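Local coordinates for GTP-binding protein (Thermus thermophilus, PDB 2DBY), which binds guanine nucleotide and probably works as an ATPase that associates with the 70S ribosome and its 50S subunit, at residues A[8-14]-A[105-109]; A[14-18]-A[73-77]; A[211-217]-A[240-245]. All coordinates share one frame; numbering follows the deposited sequence.

Contact 1: residues A[8-14]-A[105-109]; sequences GLPNVGK and HVLRC. With GDP (guanosine-5'-diphosphate), chain B; FMT (formic acid), chain C.
Arg108, at the end of strand 102-108, runs alongside the loop residues Asn11 and Val12 and ends at the ribose of GDP. Its CB packs against Val12 CB at 4.0 Å, and CD lies near Asn11 O. A bend at chi3 (-62°) then turns one face of the guanidinium to that carbonyl, and Asn11 O stands over this face, 3.0 Å from Arg108 CZ. NE and NH2 are about as close to this oxygen, NH1 farther, but the N-H groups lie in the guanidinium plane and point past it, which makes the approach a polar contact without a hydrogen bond. At the tip NH2 gives a short but bent, weak hydrogen bond to GDP O4' (2.6 Å, 128°). Cut back to an alanine here, the side chain would probably leave the ribose oxygen without this donor and the backbone of Asn11 and Val12 less covered. Val12 CG2 wedges between GDP O2B and Val106 CG1, 3.7 Å from the latter, while Val12 O faces the same methyl and accepts from Asn209 ND2. Toward the start of the loop the segments are joined through one water, which accepts a hydrogen bond from Leu9 N (2.9 Å), donates to Val106 O and also bonds His105 NE2; ND1 of that ring holds a formic acid. Within this loop, backbone amides bind the phosphates. Val12 N reaches GDP O2B at 2.9 Å in a nearly straight bond (164°), Lys14 N grips the same oxygen, and Gly13 N binds GDP O3A. This loop between strand 3-7 and helix 14-25, with its amides wrapped round the beta phosphate, is the P-loop (Walker A motif) of a GTPase-fold nucleotide site.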
loop_
_atom_site.group_PDB
_atom_site.type_symbol
_atom_site.label_atom_id
_atom_site.label_comp_id
_atom_site.label_asym_id
_atom_site.label_seq_id
_atom_site.Cartn_x
_atom_site.Cartn_y
_atom_site.Cartn_z
ATOM N N GLY A 8 -15.572 -5.569 0.185
ATOM C CA GLY A 8 -16.638 -5.346 -0.774
ATOM C C GLY A 8 -17.940 -5.944 -0.283
ATOM O O GLY A 8 -17.926 -6.996 0.359
ATOM N N LEU A 9 -19.054 -5.277 -0.551
ATOM C CA LEU A 9 -20.329 -5.847 -0.146
ATOM C C LEU A 9 -20.640 -6.857 -1.260
ATOM O O LEU A 9 -19.868 -7.001 -2.208
ATOM C CB LEU A 9 -21.389 -4.748 -0.037
ATOM C CG LEU A 9 -21.092 -3.677 1.031
ATOM C CD1 LEU A 9 -22.327 -2.814 1.264
ATOM C CD2 LEU A 9 -20.644 -4.336 2.324
ATOM N N PRO A 10 -21.753 -7.594 -1.158
ATOM C CA PRO A 10 -22.075 -8.572 -2.202
ATOM C C PRO A 10 -22.213 -8.125 -3.648
ATOM O O PRO A 10 -22.740 -7.049 -3.968
ATOM C CB PRO A 10 -23.376 -9.200 -1.690
ATOM C CG PRO A 10 -23.147 -9.202 -0.202
ATOM C CD PRO A 10 -22.578 -7.812 0.048
ATOM N N ASN A 11 -21.734 -8.992 -4.529
ATOM C CA ASN A 11 -21.823 -8.783 -5.967
ATOM C C ASN A 11 -21.303 -7.461 -6.534
ATOM O O ASN A 11 -22.034 -6.744 -7.218
ATOM C CB ASN A 11 -23.285 -9.008 -6.391
ATOM C CG ASN A 11 -23.828 -10.339 -5.876
ATOM O OD1 ASN A 11 -24.712 -10.378 -5.011
ATOM N ND2 ASN A 11 -23.281 -11.439 -6.388
ATOM N N VAL A 12 -20.046 -7.136 -6.246
ATOM C CA VAL A 12 -19.447 -5.915 -6.779
ATOM C C VAL A 12 -18.238 -6.258 -7.660
ATOM O O VAL A 12 -17.581 -5.365 -8.205
ATOM C CB VAL A 12 -19.017 -4.959 -5.651
ATOM C CG1 VAL A 12 -20.241 -4.647 -4.764
ATOM C CG2 VAL A 12 -17.920 -5.585 -4.781
ATOM N N GLY A 13 -17.965 -7.558 -7.798
ATOM C CA GLY A 13 -16.840 -8.005 -8.608
ATOM C C GLY A 13 -15.609 -8.338 -7.806
ATOM O O GLY A 13 -14.530 -8.559 -8.370
ATOM N N LYS A 14 -15.732 -8.385 -6.483
ATOM C CA LYS A 14 -14.552 -8.685 -5.671
ATOM C C LYS A 14 -13.951 -10.088 -5.900
ATOM O O LYS A 14 -12.733 -10.224 -5.995
ATOM C CB LYS A 14 -14.852 -8.498 -4.168
ATOM C CG LYS A 14 -13.607 -8.485 -3.302
ATOM C CD LYS A 14 -13.909 -8.162 -1.843
ATOM C CE LYS A 14 -14.670 -9.285 -1.193
ATOM N NZ LYS A 14 -14.243 -9.445 0.217
ATOM N N HIS A 105 -11.692 -0.548 -1.138
ATOM C CA HIS A 105 -13.099 -0.937 -1.165
ATOM C C HIS A 105 -13.573 -0.990 -2.603
ATOM O O HIS A 105 -13.577 0.026 -3.299
ATOM C CB HIS A 105 -13.921 0.099 -0.341
ATOM C CG HIS A 105 -15.363 -0.278 -0.125
ATOM N ND1 HIS A 105 -16.139 0.302 0.860
ATOM C CD2 HIS A 105 -16.161 -1.187 -0.743
ATOM C CE1 HIS A 105 -17.350 -0.230 0.840
ATOM N NE2 HIS A 105 -17.393 -1.135 -0.126
ATOM N N VAL A 106 -13.987 -2.179 -3.040
ATOM C CA VAL A 106 -14.460 -2.372 -4.413
ATOM C C VAL A 106 -15.915 -1.905 -4.473
ATOM O O VAL A 106 -16.758 -2.365 -3.710
ATOM C CB VAL A 106 -14.383 -3.856 -4.816
ATOM C CG1 VAL A 106 -14.886 -4.047 -6.262
ATOM C CG2 VAL A 106 -12.922 -4.349 -4.662
ATOM N N LEU A 107 -16.188 -0.995 -5.397
ATOM C CA LEU A 107 -17.525 -0.425 -5.556
ATOM C C LEU A 107 -17.965 -0.683 -6.994
ATOM O O LEU A 107 -17.222 -0.392 -7.945
ATOM C CB LEU A 107 -17.438 1.082 -5.283
ATOM C CG LEU A 107 -16.983 1.479 -3.880
ATOM C CD1 LEU A 107 -16.749 3.005 -3.843
ATOM C CD2 LEU A 107 -18.082 1.088 -2.873
ATOM N N ARG A 108 -19.165 -1.239 -7.160
ATOM C CA ARG A 108 -19.648 -1.537 -8.498
ATOM C C ARG A 108 -20.142 -0.282 -9.233
ATOM O O ARG A 108 -21.048 0.425 -8.752
ATOM C CB ARG A 108 -20.760 -2.599 -8.424
ATOM C CG ARG A 108 -21.582 -2.693 -9.707
ATOM C CD ARG A 108 -22.422 -3.954 -9.746
ATOM N NE ARG A 108 -21.549 -5.115 -9.716
ATOM C CZ ARG A 108 -21.878 -6.321 -10.161
ATOM N NH1 ARG A 108 -23.079 -6.538 -10.684
ATOM N NH2 ARG A 108 -21.001 -7.313 -10.081
ATOM N N CYS A 109 -19.532 0.006 -10.378
ATOM C CA CYS A 109 -19.915 1.163 -11.180
ATOM C C CYS A 109 -20.390 0.822 -12.594
ATOM O O CYS A 109 -20.218 1.620 -13.517
ATOM C CB CYS A 109 -18.774 2.182 -11.275
ATOM S SG CYS A 109 -18.318 2.905 -9.665
HETATM P PB GDP B . -18.531 -10.455 -5.421
HETATM O O1B GDP B . -19.898 -10.861 -4.890
HETATM O O2B GDP B . -18.133 -8.954 -4.952
HETATM O O3B GDP B . -17.428 -11.511 -5.428
HETATM O O3A GDP B . -18.834 -10.240 -7.016
HETATM P PA GDP B . -18.438 -11.165 -8.279
HETATM O O1A GDP B . -16.979 -11.300 -8.366
HETATM O O2A GDP B . -19.113 -12.619 -8.129
HETATM O "O5'" GDP B . -18.977 -10.446 -9.621
HETATM C "C5'" GDP B . -20.406 -10.362 -9.577
HETATM C "C4'" GDP B . -20.949 -10.353 -11.028
HETATM O "O4'" GDP B . -20.443 -9.200 -11.811
HETATM C "C3'" GDP B . -20.546 -11.559 -11.866
HETATM O "O3'" GDP B . -21.393 -12.365 -12.683
HETATM C "C2'" GDP B . -19.209 -11.096 -12.501
HETATM O "O2'" GDP B . -19.065 -11.830 -13.740
HETATM C "C1'" GDP B . -19.604 -9.693 -12.941
HETATM N N9 GDP B . -18.440 -8.770 -13.083
HETATM C C8 GDP B . -17.435 -8.554 -12.158
HETATM N N7 GDP B . -16.583 -7.672 -12.605
HETATM C C5 GDP B . -16.977 -7.262 -13.841
HETATM C C6 GDP B . -16.462 -6.328 -14.802
HETATM O O6 GDP B . -15.449 -5.711 -14.567
HETATM N N1 GDP B . -17.139 -6.148 -15.993
HETATM C C2 GDP B . -18.297 -6.857 -16.253
HETATM N N2 GDP B . -18.952 -6.660 -17.441
HETATM N N3 GDP B . -18.791 -7.732 -15.365
HETATM C C4 GDP B . -18.172 -7.962 -14.165
HETATM C C FMT C . -14.575 2.046 2.997
HETATM O O1 FMT C . -15.633 2.573 2.665
HETATM O O2 FMT C . -13.847 2.551 4.035
HETATM O O HOH W 1 -18.908 -2.739 -1.940
#

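Contact 2: residues A[14-18]-A[73-77]; sequences KSTLF and FVDIA. With GDP (guanosine-5'-diphosphate), chain B.
The Phe18 ring carries Asp75 on one face: CB sits 3.4 Å above the ring plane, offset toward the rim, in a CH-pi contact 3.6 Å from the centroid. The carboxylate continues over the same face, its plane only 13° from that of the ring, with CG stacked above CE1 and CD1. At the ring edge, in plane, lies Lys14 CG, one helical turn earlier. Asp75 begins the Asp-Ile-Ala-Gly sequence that matches the DxxG (G3) motif of GTPases, at the end of strand 66-75, and Lys14 is the P-loop lysine at the start of helix 14-25. Helix and strand segments run at 136° to each other. The lysine chain leaves the helix extended and bends at chi3 (69°) and again at chi4, which brings NZ to Asp75 OD1 in a 2.8 Å salt bridge that meets the oxygen almost head-on. NZ is thereby 6.5 Å from GDP O2B, turned from the phosphate that such a lysine commonly contacts. Ile76 O is also close to NZ, though at a poor angle for bonding. On the nucleotide side of the helix, Ser15 N binds GDP O3B at 2.7 Å, and Thr16 holds GDP O1A through both N and OG1.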
loop_
_atom_site.group_PDB
_atom_site.type_symbol
_atom_site.label_atom_id
_atom_site.label_comp_id
_atom_site.label_asym_id
_atom_site.label_seq_id
_atom_site.Cartn_x
_atom_site.Cartn_y
_atom_site.Cartn_z
ATOM N N LYS A 14 -15.732 -8.385 -6.483
ATOM C CA LYS A 14 -14.552 -8.685 -5.671
ATOM C C LYS A 14 -13.951 -10.088 -5.900
ATOM O O LYS A 14 -12.733 -10.224 -5.995
ATOM C CB LYS A 14 -14.852 -8.498 -4.168
ATOM C CG LYS A 14 -13.607 -8.485 -3.302
ATOM C CD LYS A 14 -13.909 -8.162 -1.843
ATOM C CE LYS A 14 -14.670 -9.285 -1.193
ATOM N NZ LYS A 14 -14.243 -9.445 0.217
ATOM N N SER A 15 -14.779 -11.134 -5.994
ATOM C CA SER A 15 -14.183 -12.458 -6.177
ATOM C C SER A 15 -13.517 -12.544 -7.543
ATOM O O SER A 15 -12.517 -13.215 -7.695
ATOM C CB SER A 15 -15.234 -13.563 -6.044
ATOM O OG SER A 15 -16.259 -13.380 -6.986
ATOM N N THR A 16 -14.063 -11.821 -8.514
ATOM C CA THR A 16 -13.498 -11.797 -9.856
ATOM C C THR A 16 -12.134 -11.129 -9.775
ATOM O O THR A 16 -11.156 -11.632 -10.325
ATOM C CB THR A 16 -14.406 -11.020 -10.810
ATOM O OG1 THR A 16 -15.655 -11.712 -10.919
ATOM C CG2 THR A 16 -13.762 -10.909 -12.204
ATOM N N LEU A 17 -12.064 -10.010 -9.054
ATOM C CA LEU A 17 -10.797 -9.314 -8.890
ATOM C C LEU A 17 -9.838 -10.251 -8.184
ATOM O O LEU A 17 -8.653 -10.258 -8.473
ATOM C CB LEU A 17 -10.965 -8.033 -8.065
ATOM C CG LEU A 17 -9.687 -7.204 -7.901
ATOM C CD1 LEU A 17 -9.126 -6.719 -9.253
ATOM C CD2 LEU A 17 -10.025 -5.999 -7.015
ATOM N N PHE A 18 -10.328 -11.028 -7.218
ATOM C CA PHE A 18 -9.400 -11.962 -6.600
ATOM C C PHE A 18 -8.985 -13.141 -7.470
ATOM O O PHE A 18 -7.959 -13.762 -7.190
ATOM C CB PHE A 18 -9.905 -12.461 -5.270
ATOM C CG PHE A 18 -9.437 -11.623 -4.160
ATOM C CD1 PHE A 18 -10.216 -10.561 -3.703
ATOM C CD2 PHE A 18 -8.153 -11.793 -3.660
ATOM C CE1 PHE A 18 -9.721 -9.666 -2.760
ATOM C CE2 PHE A 18 -7.641 -10.910 -2.723
ATOM C CZ PHE A 18 -8.434 -9.834 -2.267
ATOM N N PHE A 73 -1.908 -7.967 -0.703
ATOM C CA PHE A 73 -3.334 -7.679 -0.625
ATOM C C PHE A 73 -4.014 -8.805 0.135
ATOM O O PHE A 73 -3.654 -9.976 -0.051
ATOM C CB PHE A 73 -3.941 -7.596 -2.031
ATOM C CG PHE A 73 -3.574 -6.343 -2.771
ATOM C CD1 PHE A 73 -2.465 -6.313 -3.621
ATOM C CD2 PHE A 73 -4.312 -5.177 -2.585
ATOM C CE1 PHE A 73 -2.097 -5.129 -4.272
ATOM C CE2 PHE A 73 -3.957 -3.990 -3.229
ATOM C CZ PHE A 73 -2.849 -3.961 -4.072
ATOM N N VAL A 74 -4.994 -8.455 0.963
ATOM C CA VAL A 74 -5.723 -9.450 1.734
ATOM C C VAL A 74 -7.204 -9.401 1.376
ATOM O O VAL A 74 -7.786 -8.308 1.307
ATOM C CB VAL A 74 -5.585 -9.150 3.230
ATOM C CG1 VAL A 74 -6.341 -10.205 4.053
ATOM C CG2 VAL A 74 -4.122 -9.089 3.607
ATOM N N ASP A 75 -7.819 -10.558 1.130
ATOM C CA ASP A 75 -9.242 -10.584 0.833
ATOM C C ASP A 75 -9.861 -10.559 2.217
ATOM O O ASP A 75 -9.829 -11.581 2.919
ATOM C CB ASP A 75 -9.656 -11.889 0.137
ATOM C CG ASP A 75 -11.150 -11.933 -0.198
ATOM O OD1 ASP A 75 -11.895 -11.014 0.212
ATOM O OD2 ASP A 75 -11.584 -12.895 -0.878
ATOM N N ILE A 76 -10.439 -9.412 2.589
ATOM C CA ILE A 76 -11.016 -9.263 3.919
ATOM C C ILE A 76 -12.311 -10.005 3.963
ATOM O O ILE A 76 -13.256 -9.716 3.222
ATOM C CB ILE A 76 -11.267 -7.807 4.288
ATOM C CG1 ILE A 76 -9.930 -7.052 4.408
ATOM C CG2 ILE A 76 -12.062 -7.750 5.613
ATOM C CD1 ILE A 76 -9.069 -7.448 5.588
ATOM N N ALA A 77 -12.333 -10.948 4.881
ATOM C CA ALA A 77 -13.454 -11.826 5.060
ATOM C C ALA A 77 -14.354 -11.429 6.214
ATOM O O ALA A 77 -13.865 -11.036 7.283
ATOM C CB ALA A 77 -12.929 -13.197 5.278
HETATM P PB GDP B . -18.531 -10.455 -5.421
HETATM O O1B GDP B . -19.898 -10.861 -4.890
HETATM O O2B GDP B . -18.133 -8.954 -4.952
HETATM O O3B GDP B . -17.428 -11.511 -5.428
HETATM O O3A GDP B . -18.834 -10.240 -7.016
HETATM P PA GDP B . -18.438 -11.165 -8.279
HETATM O O1A GDP B . -16.979 -11.300 -8.366
HETATM O O2A GDP B . -19.113 -12.619 -8.129
HETATM O "O5'" GDP B . -18.977 -10.446 -9.621
HETATM C "C5'" GDP B . -20.406 -10.362 -9.577
HETATM C "C4'" GDP B . -20.949 -10.353 -11.028
HETATM O "O4'" GDP B . -20.443 -9.200 -11.811
HETATM C "C3'" GDP B . -20.546 -11.559 -11.866
HETATM O "O3'" GDP B . -21.393 -12.365 -12.683
HETATM C "C2'" GDP B . -19.209 -11.096 -12.501
HETATM O "O2'" GDP B . -19.065 -11.830 -13.740
HETATM C "C1'" GDP B . -19.604 -9.693 -12.941
HETATM N N9 GDP B . -18.440 -8.770 -13.083
HETATM C C8 GDP B . -17.435 -8.554 -12.158
HETATM N N7 GDP B . -16.583 -7.672 -12.605
HETATM C C5 GDP B . -16.977 -7.262 -13.841
HETATM C C6 GDP B . -16.462 -6.328 -14.802
HETATM O O6 GDP B . -15.449 -5.711 -14.567
HETATM N N1 GDP B . -17.139 -6.148 -15.993
HETATM C C2 GDP B . -18.297 -6.857 -16.253
HETATM N N2 GDP B . -18.952 -6.660 -17.441
HETATM N N3 GDP B . -18.791 -7.732 -15.365
HETATM C C4 GDP B . -18.172 -7.962 -14.165
#

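Contact 3: residues A[211-217]-A[240-245]; sequences AEEDLPD and VVSARL. With GDP (guanosine-5'-diphosphate), chain B.
Ala211 meets Ser242 through its backbone, the carbonyl carbon lying 4.4 Å from Ser242 CB, and its O accepts from Asp214 N in the short 3-10 turn. Glu212 follows, its side chain crossing that of Leu245 at about a right angle with OE1 3.9 Å from Leu245 CD1. Leu215 then fills the middle of the contact. Its two methyls part: CD1 presses tightly on Leu245 CD2 at 3.5 Å, while CD2 lies over the backbone at Val241 CA and reaches Val240 CG1. Pro216, after a cis peptide, brings its O to 3.5 Å from Val240 CB; a water donates to Val240 O and lies unusually close to Pro216 O, so that this second link is doubtful. Asp217 O closes the row beside Val240 CG2. Across from them, Ser242 OG caps helix 243-250 by accepting from Leu245 N (161°) and donates to GDP O6 at 3.0 Å; Arg244 N reaches the same O6 almost straight (169°). Ser242-Ala243-Arg244 corresponds to the G5 loop of GTPases, packed here against the G4 region, whose Asn209-Val-Ala-Glu sequence is the NxxE variant of NKxD found in the YchF/OLA1 subfamily.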
loop_
_atom_site.group_PDB
_atom_site.type_symbol
_atom_site.label_atom_id
_atom_site.label_comp_id
_atom_site.label_asym_id
_atom_site.label_seq_id
_atom_site.Cartn_x
_atom_site.Cartn_y
_atom_site.Cartn_z
ATOM N N ALA A 211 -17.092 -1.432 -16.516
ATOM C CA ALA A 211 -17.057 -2.254 -17.722
ATOM C C ALA A 211 -15.775 -1.785 -18.434
ATOM O O ALA A 211 -15.404 -0.617 -18.333
ATOM C CB ALA A 211 -18.281 -1.966 -18.580
ATOM N N GLU A 212 -15.116 -2.668 -19.186
ATOM C CA GLU A 212 -13.859 -2.304 -19.848
ATOM C C GLU A 212 -13.882 -1.052 -20.724
ATOM O O GLU A 212 -12.862 -0.361 -20.822
ATOM C CB GLU A 212 -13.334 -3.491 -20.664
ATOM C CG GLU A 212 -14.355 -4.110 -21.579
ATOM C CD GLU A 212 -13.951 -5.514 -22.024
ATOM O OE1 GLU A 212 -13.422 -6.285 -21.189
ATOM O OE2 GLU A 212 -14.184 -5.846 -23.196
ATOM N N GLU A 213 -15.027 -0.755 -21.343
ATOM C CA GLU A 213 -15.145 0.437 -22.206
ATOM C C GLU A 213 -14.951 1.740 -21.442
ATOM O O GLU A 213 -14.645 2.771 -22.036
ATOM C CB GLU A 213 -16.508 0.488 -22.890
ATOM C CG GLU A 213 -17.672 0.409 -21.944
ATOM C CD GLU A 213 -18.230 -1.010 -21.839
ATOM O OE1 GLU A 213 -17.442 -2.006 -21.894
ATOM O OE2 GLU A 213 -19.466 -1.121 -21.692
ATOM N N ASP A 214 -15.145 1.700 -20.125
ATOM C CA ASP A 214 -14.983 2.886 -19.293
ATOM C C ASP A 214 -13.545 3.129 -18.822
ATOM O O ASP A 214 -13.294 4.086 -18.103
ATOM C CB ASP A 214 -15.915 2.809 -18.076
ATOM C CG ASP A 214 -17.319 3.311 -18.381
ATOM O OD1 ASP A 214 -17.472 4.030 -19.390
ATOM O OD2 ASP A 214 -18.266 3.004 -17.620
ATOM N N LEU A 215 -12.608 2.254 -19.204
ATOM C CA LEU A 215 -11.220 2.426 -18.811
ATOM C C LEU A 215 -10.611 3.469 -19.742
ATOM O O LEU A 215 -11.019 3.594 -20.903
ATOM C CB LEU A 215 -10.449 1.098 -18.917
ATOM C CG LEU A 215 -10.931 -0.020 -17.970
ATOM C CD1 LEU A 215 -10.223 -1.339 -18.303
ATOM C CD2 LEU A 215 -10.664 0.400 -16.502
ATOM N N PRO A 216 -9.573 4.169 -19.280
ATOM C CA PRO A 216 -8.919 4.060 -17.973
ATOM C C PRO A 216 -9.453 4.871 -16.791
ATOM O O PRO A 216 -9.152 4.540 -15.647
ATOM C CB PRO A 216 -7.499 4.489 -18.295
ATOM C CG PRO A 216 -7.770 5.670 -19.195
ATOM C CD PRO A 216 -8.853 5.132 -20.134
ATOM N N ASP A 217 -10.223 5.929 -17.042
ATOM C CA ASP A 217 -10.677 6.786 -15.929
ATOM C C ASP A 217 -12.173 6.888 -15.646
ATOM O O ASP A 217 -12.591 7.713 -14.818
ATOM C CB ASP A 217 -10.160 8.219 -16.141
ATOM C CG ASP A 217 -8.666 8.282 -16.394
ATOM O OD1 ASP A 217 -7.899 7.670 -15.629
ATOM O OD2 ASP A 217 -8.263 8.971 -17.357
ATOM N N VAL A 240 -9.532 3.104 -10.996
ATOM C CA VAL A 240 -10.578 2.507 -11.829
ATOM C C VAL A 240 -10.060 1.244 -12.498
ATOM O O VAL A 240 -9.013 1.269 -13.151
ATOM C CB VAL A 240 -11.045 3.508 -12.916
ATOM C CG1 VAL A 240 -12.176 2.894 -13.745
ATOM C CG2 VAL A 240 -11.457 4.827 -12.262
ATOM N N VAL A 241 -10.789 0.144 -12.330
ATOM C CA VAL A 241 -10.398 -1.130 -12.949
ATOM C C VAL A 241 -11.620 -1.878 -13.466
ATOM O O VAL A 241 -12.755 -1.595 -13.090
ATOM C CB VAL A 241 -9.725 -2.080 -11.921
ATOM C CG1 VAL A 241 -8.619 -1.342 -11.179
ATOM C CG2 VAL A 241 -10.776 -2.646 -10.951
ATOM N N SER A 242 -11.387 -2.824 -14.366
ATOM C CA SER A 242 -12.455 -3.725 -14.787
ATOM C C SER A 242 -11.967 -5.075 -14.230
ATOM O O SER A 242 -11.004 -5.650 -14.753
ATOM C CB SER A 242 -12.549 -3.838 -16.316
ATOM O OG SER A 242 -13.358 -4.953 -16.628
ATOM N N ALA A 243 -12.603 -5.573 -13.171
ATOM C CA ALA A 243 -12.206 -6.841 -12.560
ATOM C C ALA A 243 -12.257 -7.959 -13.586
ATOM O O ALA A 243 -11.392 -8.825 -13.625
ATOM C CB ALA A 243 -13.147 -7.185 -11.387
ATOM N N ARG A 244 -13.303 -7.972 -14.397
ATOM C CA ARG A 244 -13.394 -9.027 -15.395
ATOM C C ARG A 244 -12.212 -8.988 -16.359
ATOM O O ARG A 244 -11.622 -10.028 -16.685
ATOM C CB ARG A 244 -14.697 -8.912 -16.185
ATOM C CG ARG A 244 -14.842 -9.996 -17.232
ATOM C CD ARG A 244 -16.233 -10.033 -17.813
ATOM N NE ARG A 244 -16.284 -10.924 -18.970
ATOM C CZ ARG A 244 -17.375 -11.141 -19.695
ATOM N NH1 ARG A 244 -18.510 -10.529 -19.375
ATOM N NH2 ARG A 244 -17.327 -11.958 -20.743
ATOM N N LEU A 245 -11.865 -7.803 -16.828
ATOM C CA LEU A 245 -10.735 -7.678 -17.748
ATOM C C LEU A 245 -9.448 -8.131 -17.067
ATOM O O LEU A 245 -8.623 -8.818 -17.663
ATOM C CB LEU A 245 -10.569 -6.232 -18.209
ATOM C CG LEU A 245 -9.375 -5.992 -19.151
ATOM C CD1 LEU A 245 -9.587 -6.771 -20.447
ATOM C CD2 LEU A 245 -9.277 -4.492 -19.461
HETATM P PB GDP B . -18.531 -10.455 -5.421
HETATM O O1B GDP B . -19.898 -10.861 -4.890
HETATM O O2B GDP B . -18.133 -8.954 -4.952
HETATM O O3B GDP B . -17.428 -11.511 -5.428
HETATM O O3A GDP B . -18.834 -10.240 -7.016
HETATM P PA GDP B . -18.438 -11.165 -8.279
HETATM O O1A GDP B . -16.979 -11.300 -8.366
HETATM O O2A GDP B . -19.113 -12.619 -8.129
HETATM O "O5'" GDP B . -18.977 -10.446 -9.621
HETATM C "C5'" GDP B . -20.406 -10.362 -9.577
HETATM C "C4'" GDP B . -20.949 -10.353 -11.028
HETATM O "O4'" GDP B . -20.443 -9.200 -11.811
HETATM C "C3'" GDP B . -20.546 -11.559 -11.866
HETATM O "O3'" GDP B . -21.393 -12.365 -12.683
HETATM C "C2'" GDP B . -19.209 -11.096 -12.501
HETATM O "O2'" GDP B . -19.065 -11.830 -13.740
HETATM C "C1'" GDP B . -19.604 -9.693 -12.941
HETATM N N9 GDP B . -18.440 -8.770 -13.083
HETATM C C8 GDP B . -17.435 -8.554 -12.158
HETATM N N7 GDP B . -16.583 -7.672 -12.605
HETATM C C5 GDP B . -16.977 -7.262 -13.841
HETATM C C6 GDP B . -16.462 -6.328 -14.802
HETATM O O6 GDP B . -15.449 -5.711 -14.567
HETATM N N1 GDP B . -17.139 -6.148 -15.993
HETATM C C2 GDP B . -18.297 -6.857 -16.253
HETATM N N2 GDP B . -18.952 -6.660 -17.441
HETATM N N3 GDP B . -18.791 -7.732 -15.365
HETATM C C4 GDP B . -18.172 -7.962 -14.165
HETATM O O HOH W 2 -7.488 2.862 -14.728
#

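Each contact brings at least one segment to the same GDP. Contact 1 takes the diphosphate and ribose; in contact 2 residues 14-18 bind the phosphates, and the DxxG strand end meets the P-loop lysine instead; residues 240-245 bind the guanine O6, with 211-217 packed behind. Lys14 belongs to both contacts 1 and 2, whose centres are about 10 Å apart and which also pack directly, Leu17 CD2 lying 4.1 Å from Val106 CG2. Contact 3 is centred about 13 Å from contact 1 and about 17 Å from contact 2, yet Ala243 joins it to both: its CB is 3.6 Å from Gly13 O, and its O is 3.5 Å from Thr16 CG2.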